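Local coordinates for protein Methylcobalamin\: coenzyme M methyltransferase (Methanosarcina mazei, PDB 4AY7) that probably transfers the methyl group of a methylated corrinoid to coenzyme M, using a bound zinc ion, in the methane-forming pathway of this archaeon, at residues V132-E135 with A136-I139; P329-L333 with E334-A338. All coordinates share one frame; numbering follows the deposited sequence.

Contact 1 of 2, residues V132-E135 with A136-I139; sequences VVLE and AIKI
Lys-138 folds back over the preceding turn of its helix to reach Leu-134 and Glu-135. Its CB sits beside the Glu-135 carbonyl, with O at 3.6 Å. CG lies next to the backbone N and opposite the carbonyl carbon (chi1 -63°), which starts the chain back toward residue 134, and CG passes 3.4 Å from Leu-134 O. CD comes within van der Waals range of both that oxygen and Glu-135 OE1. Bends at chi3 and chi4 then carry CE over the Leu-134 carbonyl, 3.3 Å from its O, and leave NZ 3.6 Å from Glu-135 OE1. The two side chains cross at about a right angle; at this length the salt bridge is long, and the charges probably attract without a firm grip. The same Leu-134 O accepts the backbone N of Lys-138 at 3.3 Å, the longest of four successive i to i+4 bonds here.

On the buried side, Ile-137 sends CG1 back past Val-133 O, and its CD1 meets Val-133 CG1 at 3.9 Å. Met-199 of helix 178-202 touches both residues, while Leu-80 of strand 78-80 touches Ala-136 and Ile-137. Ile-139 turns to helix 59-71. The result is an amphipathic helix of the TIM-barrel fold, with an i to i+3 Glu-Lys pair on its outer side and aliphatic side chains toward the strand and neighbouring helices.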
loop_
_atom_site.group_PDB
_atom_site.type_symbol
_atom_site.label_atom_id
_atom_site.label_comp_id
_atom_site.label_asym_id
_atom_site.label_seq_id
_atom_site.Cartn_x
_atom_site.Cartn_y
_atom_site.Cartn_z
ATOM N N VAL A 132 14.775 9.855 -2.894
ATOM C CA VAL A 132 14.755 8.912 -4.016
ATOM C C VAL A 132 13.294 8.708 -4.515
ATOM O O VAL A 132 13.033 8.759 -5.736
ATOM C CB VAL A 132 15.311 7.534 -3.620
ATOM C CG1 VAL A 132 15.346 6.632 -4.817
ATOM C CG2 VAL A 132 16.779 7.645 -3.154
ATOM N N VAL A 133 12.372 8.489 -3.566
ATOM C CA VAL A 133 10.978 8.291 -3.898
ATOM C C VAL A 133 10.367 9.530 -4.538
ATOM O O VAL A 133 9.721 9.413 -5.579
ATOM C CB VAL A 133 10.154 7.907 -2.662
ATOM C CG1 VAL A 133 8.660 7.820 -3.053
ATOM C CG2 VAL A 133 10.650 6.539 -2.153
ATOM N N LEU A 134 10.649 10.716 -4.002
ATOM C CA LEU A 134 10.075 11.926 -4.595
ATOM C C LEU A 134 10.603 12.159 -5.987
ATOM O O LEU A 134 9.880 12.518 -6.892
ATOM C CB LEU A 134 10.316 13.139 -3.685
ATOM C CG LEU A 134 9.746 12.987 -2.258
ATOM C CD1 LEU A 134 9.956 14.288 -1.490
ATOM C CD2 LEU A 134 8.227 12.605 -2.240
ATOM N N GLU A 135 11.869 11.955 -6.187
ATOM C CA GLU A 135 12.420 12.097 -7.493
ATOM C C GLU A 135 11.892 11.038 -8.496
ATOM O O GLU A 135 11.703 11.348 -9.650
ATOM C CB GLU A 135 13.935 12.082 -7.401
ATOM C CG GLU A 135 14.620 12.045 -8.743
ATOM C CD GLU A 135 14.619 13.401 -9.466
ATOM O OE1 GLU A 135 13.996 14.419 -8.984
ATOM O OE2 GLU A 135 15.339 13.464 -10.498
ATOM N N ALA A 136 11.671 9.820 -8.047
ATOM C CA ALA A 136 11.164 8.754 -8.942
ATOM C C ALA A 136 9.732 9.051 -9.395
ATOM O O ALA A 136 9.395 8.851 -10.549
ATOM C CB ALA A 136 11.279 7.356 -8.316
ATOM N N ILE A 137 8.945 9.645 -8.495
ATOM C CA ILE A 137 7.573 10.062 -8.834
ATOM C C ILE A 137 7.615 11.082 -9.942
ATOM O O ILE A 137 6.874 10.972 -10.897
ATOM C CB ILE A 137 6.832 10.649 -7.620
ATOM C CG1 ILE A 137 6.591 9.517 -6.611
ATOM C CG2 ILE A 137 5.542 11.336 -8.106
ATOM C CD1 ILE A 137 6.186 10.030 -5.197
ATOM N N LYS A 138 8.509 12.053 -9.826
ATOM C CA LYS A 138 8.637 13.079 -10.896
ATOM C C LYS A 138 9.103 12.496 -12.205
ATOM O O LYS A 138 8.631 12.881 -13.277
ATOM C CB LYS A 138 9.603 14.160 -10.466
ATOM C CG LYS A 138 9.082 14.898 -9.246
ATOM C CD LYS A 138 10.150 15.820 -8.679
ATOM C CE LYS A 138 10.141 15.827 -7.136
ATOM N NZ LYS A 138 11.565 15.919 -6.714
ATOM N N ILE A 139 10.020 11.545 -12.134
ATOM C CA ILE A 139 10.474 10.859 -13.361
ATOM C C ILE A 139 9.318 10.080 -14.014
ATOM O O ILE A 139 9.158 10.105 -15.234
ATOM C CB ILE A 139 11.567 9.883 -13.074
ATOM C CG1 ILE A 139 12.822 10.639 -12.580
ATOM C CG2 ILE A 139 11.949 9.065 -14.322
ATOM C CD1 ILE A 139 13.919 9.673 -12.152
#

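Contact 2 of 2, residues P329-L333 with E334-A338; sequences PMTPL and ENVKA
The ring of Pro-332 lies obliquely against the side-chain amide of Asn-335, its CD 3.7 Å and its CG 3.8 Å from ND2. This is a van der Waals approach; ND2 gives its hydrogen bond to Leu-298 O, which helps fix the amide beside the ring. With chi1 at -72°, Asn-335 CG points away from its own carbonyl carbon, and the amide swings back toward the proline. Pro-332 CB meets Glu-334 CG at 4.1 Å.

Thr-331 approaches from the preceding loop. Its CG2 crosses the side chain of Val-336 at about a right angle, 4.1 Å from CG2 of that valine, and meets Asn-335 CB more obliquely. OG1 bonds instead to Ala-328 O. A glycine in place of Pro-332 would probably open a gap beside the Asn-335 amide and give the chain entering the helix more freedom to flex.

Pro-332 is the N-cap residue, and its carbonyl O receives Asn-335 N at 2.9 Å, from well above the carbonyl plane, and Val-336 N in a weak bond at 3.4 Å. One residue further along, Lys-337 N reaches Leu-333 O at 3.0 Å in a straighter bond. Proline offers no side-chain acceptor to the first helical N-H groups; Glu-43 OE1 takes the one on Leu-333, and its negative charge would probably favour this positive end of the helix dipole.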
loop_
_atom_site.group_PDB
_atom_site.type_symbol
_atom_site.label_atom_id
_atom_site.label_comp_id
_atom_site.label_asym_id
_atom_site.label_seq_id
_atom_site.Cartn_x
_atom_site.Cartn_y
_atom_site.Cartn_z
ATOM N N PRO A 329 7.535 -11.460 -5.572
ATOM C CA PRO A 329 8.567 -11.125 -6.537
ATOM C C PRO A 329 8.753 -12.168 -7.648
ATOM O O PRO A 329 9.095 -11.788 -8.770
ATOM C CB PRO A 329 9.811 -11.001 -5.685
ATOM C CG PRO A 329 9.322 -10.585 -4.335
ATOM C CD PRO A 329 7.951 -11.177 -4.175
ATOM N N MET A 330 8.526 -13.446 -7.380
ATOM C CA MET A 330 8.651 -14.459 -8.429
ATOM C C MET A 330 7.399 -14.675 -9.267
ATOM O O MET A 330 7.358 -15.611 -10.086
ATOM C CB MET A 330 9.117 -15.798 -7.855
ATOM C CG MET A 330 10.529 -15.714 -7.331
ATOM S SD MET A 330 11.779 -15.373 -8.610
ATOM C CE MET A 330 11.862 -16.795 -9.695
ATOM N N THR A 331 6.404 -13.787 -9.139
ATOM C CA THR A 331 5.253 -13.836 -10.009
ATOM C C THR A 331 5.610 -13.639 -11.513
ATOM O O THR A 331 6.206 -12.623 -11.889
ATOM C CB THR A 331 4.226 -12.787 -9.568
ATOM O OG1 THR A 331 3.892 -13.064 -8.205
ATOM C CG2 THR A 331 2.971 -12.850 -10.409
ATOM N N PRO A 332 5.246 -14.584 -12.344
ATOM C CA PRO A 332 5.452 -14.345 -13.792
ATOM C C PRO A 332 4.650 -13.196 -14.340
ATOM O O PRO A 332 3.469 -12.963 -13.917
ATOM C CB PRO A 332 5.065 -15.640 -14.449
ATOM C CG PRO A 332 4.932 -16.657 -13.358
ATOM C CD PRO A 332 4.718 -15.926 -12.065
ATOM N N LEU A 333 5.257 -12.462 -15.265
ATOM C CA LEU A 333 4.578 -11.388 -15.984
ATOM C C LEU A 333 3.188 -11.823 -16.538
ATOM O O LEU A 333 2.190 -11.071 -16.422
ATOM C CB LEU A 333 5.465 -10.849 -17.109
ATOM C CG LEU A 333 4.902 -9.717 -17.978
ATOM C CD1 LEU A 333 4.622 -8.551 -17.057
ATOM C CD2 LEU A 333 5.873 -9.291 -19.091
ATOM N N GLU A 334 3.118 -12.988 -17.145
ATOM C CA GLU A 334 1.896 -13.414 -17.789
ATOM C C GLU A 334 0.782 -13.541 -16.719
ATOM O O GLU A 334 -0.396 -13.454 -17.030
ATOM C CB GLU A 334 2.088 -14.745 -18.541
ATOM C CG GLU A 334 2.533 -15.898 -17.639
ATOM C CD GLU A 334 2.285 -17.308 -18.198
ATOM O OE1 GLU A 334 2.433 -17.515 -19.419
ATOM O OE2 GLU A 334 1.922 -18.204 -17.375
ATOM N N ASN A 335 1.138 -13.826 -15.494
ATOM C CA ASN A 335 0.137 -13.984 -14.423
ATOM C C ASN A 335 -0.424 -12.600 -14.041
ATOM O O ASN A 335 -1.631 -12.455 -13.838
ATOM C CB ASN A 335 0.717 -14.718 -13.213
ATOM C CG ASN A 335 0.934 -16.190 -13.492
ATOM O OD1 ASN A 335 0.823 -16.591 -14.640
ATOM N ND2 ASN A 335 1.219 -16.988 -12.474
ATOM N N VAL A 336 0.413 -11.589 -14.062
ATOM C CA VAL A 336 -0.107 -10.196 -13.833
ATOM C C VAL A 336 -1.025 -9.750 -14.985
ATOM O O VAL A 336 -2.139 -9.175 -14.784
ATOM C CB VAL A 336 1.043 -9.170 -13.701
ATOM C CG1 VAL A 336 0.415 -7.772 -13.475
ATOM C CG2 VAL A 336 2.028 -9.553 -12.585
ATOM N N LYS A 337 -0.619 -10.082 -16.206
ATOM C CA LYS A 337 -1.393 -9.764 -17.380
ATOM C C LYS A 337 -2.774 -10.468 -17.424
ATOM O O LYS A 337 -3.708 -9.989 -18.050
ATOM C CB LYS A 337 -0.630 -10.146 -18.656
ATOM C CG LYS A 337 0.567 -9.262 -18.917
ATOM C CD LYS A 337 1.274 -9.586 -20.198
ATOM C CE LYS A 337 0.502 -8.980 -21.346
ATOM N NZ LYS A 337 1.347 -9.317 -22.521
ATOM N N ALA A 338 -2.852 -11.620 -16.759
ATOM C CA ALA A 338 -4.085 -12.381 -16.654
ATOM C C ALA A 338 -5.091 -11.589 -15.859
ATOM O O ALA A 338 -6.263 -11.706 -16.115
ATOM C CB ALA A 338 -3.862 -13.756 -16.042
#

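Overall arrangement
Contact 1 comes first along the chain, on helix 130-144 just ahead of strand 150-155; contact 2 lies near the C-terminus, where the loop after strand 320-323 enters helix 333-346. Their centres are about 25 Å apart and their nearest atoms about 17 Å, so they do not touch. Both belong to the same uroporphyrinogen decarboxylase-like TIM barrel. Helix 130-144 rests against strand 78-80, and helix 333-346 follows strand 320-323; these are the first and last of the parallel strands in chain order. The Thr-331 side chain is about 7 Å from that of Gln-38, a coenzyme M-binding residue, placing contact 2 nearer that site than contact 1, whose Val-133 side chain is about 12 Å from that of Gln-38.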